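Local coordinates for thiamine-biosynthesis protein ThiS (Geobacter metallireducens GS-15, PDB 3CWI) that probably serves as the small ubiquitin-like sulfur carrier of thiamine biosynthesis, delivering sulfur from its C-terminal tail for assembly of the thiazole ring, at residues V29-N40 with V54-F65. Residues are numbered along the deposited sequence; the frame is centred on the assembly and turned at random.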
loop_
_atom_site.group_PDB
_atom_site.type_symbol
_atom_site.label_atom_id
_atom_site.label_comp_id
_atom_site.label_asym_id
_atom_site.label_seq_id
_atom_site.Cartn_x
_atom_site.Cartn_y
_atom_site.Cartn_z
ATOM N N VAL A 29 -0.740 -2.856 -8.639
ATOM C CA VAL A 29 -0.310 -4.045 -7.924
ATOM C C VAL A 29 -1.024 -5.280 -8.467
ATOM O O VAL A 29 -2.250 -5.321 -8.525
ATOM C CB VAL A 29 -0.607 -3.920 -6.418
ATOM C CG1 VAL A 29 -0.093 -5.145 -5.689
ATOM C CG2 VAL A 29 0.039 -2.658 -5.868
ATOM N N ALA A 30 -0.250 -6.287 -8.857
ATOM C CA ALA A 30 -0.808 -7.517 -9.407
ATOM C C ALA A 30 -1.733 -8.232 -8.432
ATOM O O ALA A 30 -1.467 -8.285 -7.230
ATOM C CB ALA A 30 0.315 -8.449 -9.827
ATOM N N GLN A 31 -2.821 -8.787 -8.959
ATOM C CA GLN A 31 -3.773 -9.514 -8.130
ATOM C C GLN A 31 -4.116 -8.715 -6.880
ATOM O O GLN A 31 -4.116 -9.245 -5.769
ATOM C CB GLN A 31 -3.179 -10.871 -7.748
ATOM C CG GLN A 31 -2.943 -11.767 -8.954
ATOM C CD GLN A 31 -2.214 -13.055 -8.617
ATOM O OE1 GLN A 31 -2.122 -13.960 -9.451
ATOM N NE2 GLN A 31 -1.682 -13.143 -7.398
ATOM N N ALA A 32 -4.399 -7.432 -7.077
ATOM C CA ALA A 32 -4.746 -6.542 -5.978
ATOM C C ALA A 32 -5.971 -7.037 -5.222
ATOM O O ALA A 32 -6.175 -6.678 -4.063
ATOM C CB ALA A 32 -4.995 -5.139 -6.510
ATOM N N GLU A 33 -6.781 -7.863 -5.877
ATOM C CA GLU A 33 -7.990 -8.394 -5.252
ATOM C C GLU A 33 -7.627 -9.208 -4.020
ATOM O O GLU A 33 -8.250 -9.072 -2.968
ATOM C CB GLU A 33 -8.761 -9.280 -6.234
ATOM C CG GLU A 33 -9.053 -8.630 -7.576
ATOM C CD GLU A 33 -8.107 -9.099 -8.668
ATOM O OE1 GLU A 33 -6.881 -8.910 -8.524
ATOM O OE2 GLU A 33 -8.596 -9.662 -9.674
ATOM N N TYR A 34 -6.616 -10.059 -4.157
ATOM C CA TYR A 34 -6.181 -10.882 -3.047
ATOM C C TYR A 34 -4.712 -10.663 -2.681
ATOM O O TYR A 34 -3.872 -11.560 -2.797
ATOM C CB TYR A 34 -6.476 -12.359 -3.341
ATOM C CG TYR A 34 -7.905 -12.762 -3.001
ATOM C CD1 TYR A 34 -8.995 -12.092 -3.566
ATOM C CD2 TYR A 34 -8.165 -13.781 -2.078
ATOM C CE1 TYR A 34 -10.312 -12.422 -3.217
ATOM C CE2 TYR A 34 -9.481 -14.124 -1.723
ATOM C CZ TYR A 34 -10.545 -13.440 -2.291
ATOM O OH TYR A 34 -11.840 -13.763 -1.940
ATOM N N VAL A 35 -4.416 -9.437 -2.259
ATOM C CA VAL A 35 -3.080 -9.042 -1.821
ATOM C C VAL A 35 -3.287 -8.444 -0.434
ATOM O O VAL A 35 -4.348 -7.889 -0.153
ATOM C CB VAL A 35 -2.453 -7.969 -2.757
ATOM C CG1 VAL A 35 -3.317 -6.717 -2.790
ATOM C CG2 VAL A 35 -1.044 -7.625 -2.288
ATOM N N THR A 36 -2.298 -8.578 0.443
ATOM C CA THR A 36 -2.405 -8.025 1.787
ATOM C C THR A 36 -1.530 -6.785 1.867
ATOM O O THR A 36 -0.375 -6.799 1.428
ATOM C CB THR A 36 -1.920 -9.023 2.865
ATOM O OG1 THR A 36 -2.775 -10.173 2.882
ATOM C CG2 THR A 36 -1.923 -8.364 4.240
ATOM N N VAL A 37 -2.069 -5.711 2.431
ATOM C CA VAL A 37 -1.304 -4.476 2.539
ATOM C C VAL A 37 -0.930 -4.126 3.968
ATOM O O VAL A 37 -1.774 -4.138 4.857
ATOM C CB VAL A 37 -2.081 -3.284 1.941
ATOM C CG1 VAL A 37 -1.236 -2.012 2.040
ATOM C CG2 VAL A 37 -2.438 -3.570 0.485
ATOM N N GLU A 38 0.346 -3.819 4.180
ATOM C CA GLU A 38 0.829 -3.419 5.496
ATOM C C GLU A 38 1.282 -1.971 5.415
ATOM O O GLU A 38 1.967 -1.579 4.471
ATOM C CB GLU A 38 1.998 -4.297 5.958
ATOM C CG GLU A 38 1.574 -5.565 6.688
ATOM C CD GLU A 38 2.742 -6.291 7.337
ATOM O OE1 GLU A 38 3.466 -5.661 8.144
ATOM O OE2 GLU A 38 2.932 -7.492 7.045
ATOM N N LEU A 39 0.867 -1.177 6.397
ATOM C CA LEU A 39 1.229 0.233 6.458
ATOM C C LEU A 39 1.884 0.470 7.810
ATOM O O LEU A 39 1.265 0.270 8.856
ATOM C CB LEU A 39 -0.017 1.114 6.311
ATOM C CG LEU A 39 0.197 2.618 6.484
ATOM C CD1 LEU A 39 1.278 3.111 5.509
ATOM C CD2 LEU A 39 -1.113 3.345 6.235
ATOM N N ASN A 40 3.146 0.884 7.774
ATOM C CA ASN A 40 3.927 1.138 8.980
ATOM C C ASN A 40 3.901 -0.047 9.953
ATOM O O ASN A 40 3.758 0.123 11.168
ATOM C CB ASN A 40 3.450 2.428 9.666
ATOM C CG ASN A 40 3.682 3.664 8.797
ATOM O OD1 ASN A 40 4.595 3.683 7.969
ATOM N ND2 ASN A 40 2.874 4.702 8.999
ATOM N N VAL A 54 -1.729 7.246 2.982
ATOM C CA VAL A 54 -0.284 7.087 3.001
ATOM C C VAL A 54 0.320 8.457 2.763
ATOM O O VAL A 54 -0.021 9.127 1.792
ATOM C CB VAL A 54 0.180 6.122 1.894
ATOM C CG1 VAL A 54 1.681 5.908 1.993
ATOM C CG2 VAL A 54 -0.565 4.795 2.017
ATOM N N LYS A 55 1.209 8.883 3.658
ATOM C CA LYS A 55 1.834 10.196 3.526
ATOM C C LYS A 55 3.348 10.093 3.384
ATOM O O LYS A 55 3.915 9.005 3.464
ATOM C CB LYS A 55 1.479 11.053 4.745
ATOM C CG LYS A 55 -0.024 11.164 4.991
ATOM C CD LYS A 55 -0.338 11.978 6.240
ATOM C CE LYS A 55 -1.843 12.053 6.488
ATOM N NZ LYS A 55 -2.165 12.860 7.690
ATOM N N ASP A 56 3.996 11.232 3.153
ATOM C CA ASP A 56 5.451 11.259 3.007
ATOM C C ASP A 56 6.107 10.550 4.190
ATOM O O ASP A 56 5.759 10.796 5.346
ATOM C CB ASP A 56 5.951 12.708 2.941
ATOM C CG ASP A 56 7.459 12.800 2.784
ATOM O OD1 ASP A 56 7.961 12.637 1.652
ATOM O OD2 ASP A 56 8.150 13.023 3.803
ATOM N N GLY A 57 7.046 9.658 3.901
ATOM C CA GLY A 57 7.736 8.949 4.959
ATOM C C GLY A 57 7.115 7.643 5.428
ATOM O O GLY A 57 7.739 6.924 6.197
ATOM N N ASP A 58 5.900 7.323 4.980
ATOM C CA ASP A 58 5.252 6.079 5.401
ATOM C C ASP A 58 5.876 4.861 4.708
ATOM O O ASP A 58 6.483 4.990 3.644
ATOM C CB ASP A 58 3.748 6.125 5.102
ATOM C CG ASP A 58 2.970 6.970 6.100
ATOM O OD1 ASP A 58 3.511 7.272 7.188
ATOM O OD2 ASP A 58 1.794 7.316 5.810
ATOM N N ALA A 59 5.726 3.688 5.319
ATOM C CA ALA A 59 6.274 2.448 4.764
ATOM C C ALA A 59 5.141 1.487 4.428
ATOM O O ALA A 59 4.403 1.057 5.309
ATOM C CB ALA A 59 7.215 1.800 5.763
ATOM N N VAL A 60 5.005 1.151 3.154
ATOM C CA VAL A 60 3.958 0.239 2.742
ATOM C C VAL A 60 4.551 -1.059 2.224
ATOM O O VAL A 60 5.616 -1.070 1.594
ATOM C CB VAL A 60 3.062 0.884 1.660
ATOM C CG1 VAL A 60 2.441 2.160 2.209
ATOM C CG2 VAL A 60 3.882 1.206 0.417
ATOM N N GLU A 61 3.868 -2.161 2.505
ATOM C CA GLU A 61 4.333 -3.472 2.059
ATOM C C GLU A 61 3.191 -4.234 1.399
ATOM O O GLU A 61 2.056 -4.205 1.867
ATOM C CB GLU A 61 4.841 -4.274 3.253
ATOM C CG GLU A 61 5.961 -3.621 4.028
ATOM C CD GLU A 61 6.213 -4.325 5.347
ATOM O OE1 GLU A 61 5.377 -4.188 6.269
ATOM O OE2 GLU A 61 7.236 -5.025 5.459
ATOM N N PHE A 62 3.506 -4.911 0.306
ATOM C CA PHE A 62 2.521 -5.699 -0.407
ATOM C C PHE A 62 2.909 -7.163 -0.267
ATOM O O PHE A 62 3.980 -7.576 -0.711
ATOM C CB PHE A 62 2.475 -5.282 -1.878
ATOM C CG PHE A 62 2.097 -3.843 -2.078
ATOM C CD1 PHE A 62 0.886 -3.361 -1.605
ATOM C CD2 PHE A 62 2.964 -2.961 -2.711
ATOM C CE1 PHE A 62 0.542 -2.021 -1.751
ATOM C CE2 PHE A 62 2.629 -1.615 -2.863
ATOM C CZ PHE A 62 1.423 -1.152 -2.384
ATOM N N LEU A 63 2.041 -7.937 0.378
ATOM C CA LEU A 63 2.308 -9.352 0.605
ATOM C C LEU A 63 1.185 -10.233 0.053
ATOM O O LEU A 63 0.024 -9.819 -0.005
ATOM C CB LEU A 63 2.471 -9.617 2.106
ATOM C CG LEU A 63 3.271 -8.617 2.958
ATOM C CD1 LEU A 63 3.269 -9.087 4.404
ATOM C CD2 LEU A 63 4.690 -8.484 2.439
ATOM N N TYR A 64 1.541 -11.452 -0.351
ATOM C CA TYR A 64 0.564 -12.390 -0.888
ATOM C C TYR A 64 0.636 -13.706 -0.132
ATOM O O TYR A 64 1.670 -14.369 -0.131
ATOM C CB TYR A 64 0.820 -12.667 -2.370
ATOM C CG TYR A 64 0.798 -11.447 -3.257
ATOM C CD1 TYR A 64 1.940 -10.662 -3.428
ATOM C CD2 TYR A 64 -0.361 -11.085 -3.938
ATOM C CE1 TYR A 64 1.925 -9.544 -4.266
ATOM C CE2 TYR A 64 -0.387 -9.977 -4.772
ATOM C CZ TYR A 64 0.758 -9.212 -4.931
ATOM O OH TYR A 64 0.725 -8.115 -5.758
ATOM N N PHE A 65 -0.464 -14.085 0.506
ATOM C CA PHE A 65 -0.506 -15.332 1.250
ATOM C C PHE A 65 -1.276 -16.413 0.497
ATOM O O PHE A 65 -2.391 -16.184 0.031
ATOM C CB PHE A 65 -1.141 -15.102 2.618
ATOM C CG PHE A 65 -0.361 -14.168 3.494
ATOM C CD1 PHE A 65 -0.294 -12.808 3.202
ATOM C CD2 PHE A 65 0.325 -14.652 4.606
ATOM C CE1 PHE A 65 0.449 -11.942 4.005
ATOM C CE2 PHE A 65 1.071 -13.798 5.414
ATOM C CZ PHE A 65 1.134 -12.437 5.113
HETATM O O HOH W 1 -2.639 -12.149 0.675
#
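Tyr64 lays its ring across Val35 and hands its hydroxyl to the loop before the strand: OH donates to Ala30 O at 2.6 Å, the carbonyl oxygen lying at the ring edge and the donor tilted 16° from the carbonyl plane. Val35 turns CG2 away from its own backbone N, and this methyl covers one ring face at 3.7 Å from the centroid, a CH-pi contact displaced toward the rim. A leucine in place of Tyr64 would probably leave Ala30 O without this donor and the 29-31 loop less firmly tied to the strand end. Phe62, two residues earlier, is boxed differently. Val29 CG2 sits almost centrally over one face of its ring, 4.0 Å from the centroid, while Val37, alongside and pointing the same way, sets CG2 at the ring edge. Val37 and Phe62 form a non-hydrogen-bonded pair of the antiparallel strands 36-39 and 59-63, neighbours in the mixed sheet of the beta-grasp, ubiquitin-like fold; strand 2-5 borders 59-63 beyond. Val37, Phe62, Leu39 and Val60 share the face where Leu24 of helix 20-26 packs on Val37 and Phe62, and Leu39 CD1 crosses to Val60 CG1 at 3.6 Å. Thr36, Glu38, Glu61 and Leu63 occupy the other face. There Glu38 OE1 and Glu61 OE1 stand 3.1 Å apart, their carboxylate planes turned 74° from each other; two like charges this close would probably favour protonation of one. A water links Thr36 OG1 to Phe65 N. At the far end Asn40 closes the ladder twice: its N donates to Ala59 O, and OD1 accepts Ala59 N at 2.9 Å. With CG anti to the carbonyl carbon (chi1 -64°), the Asn40 amide lies beside segment 54-65 and ND2 makes a weak bond to Asp58 OD1, while Asp58 OD2, met from above the carboxylate plane, takes Lys55 N across the type II turn.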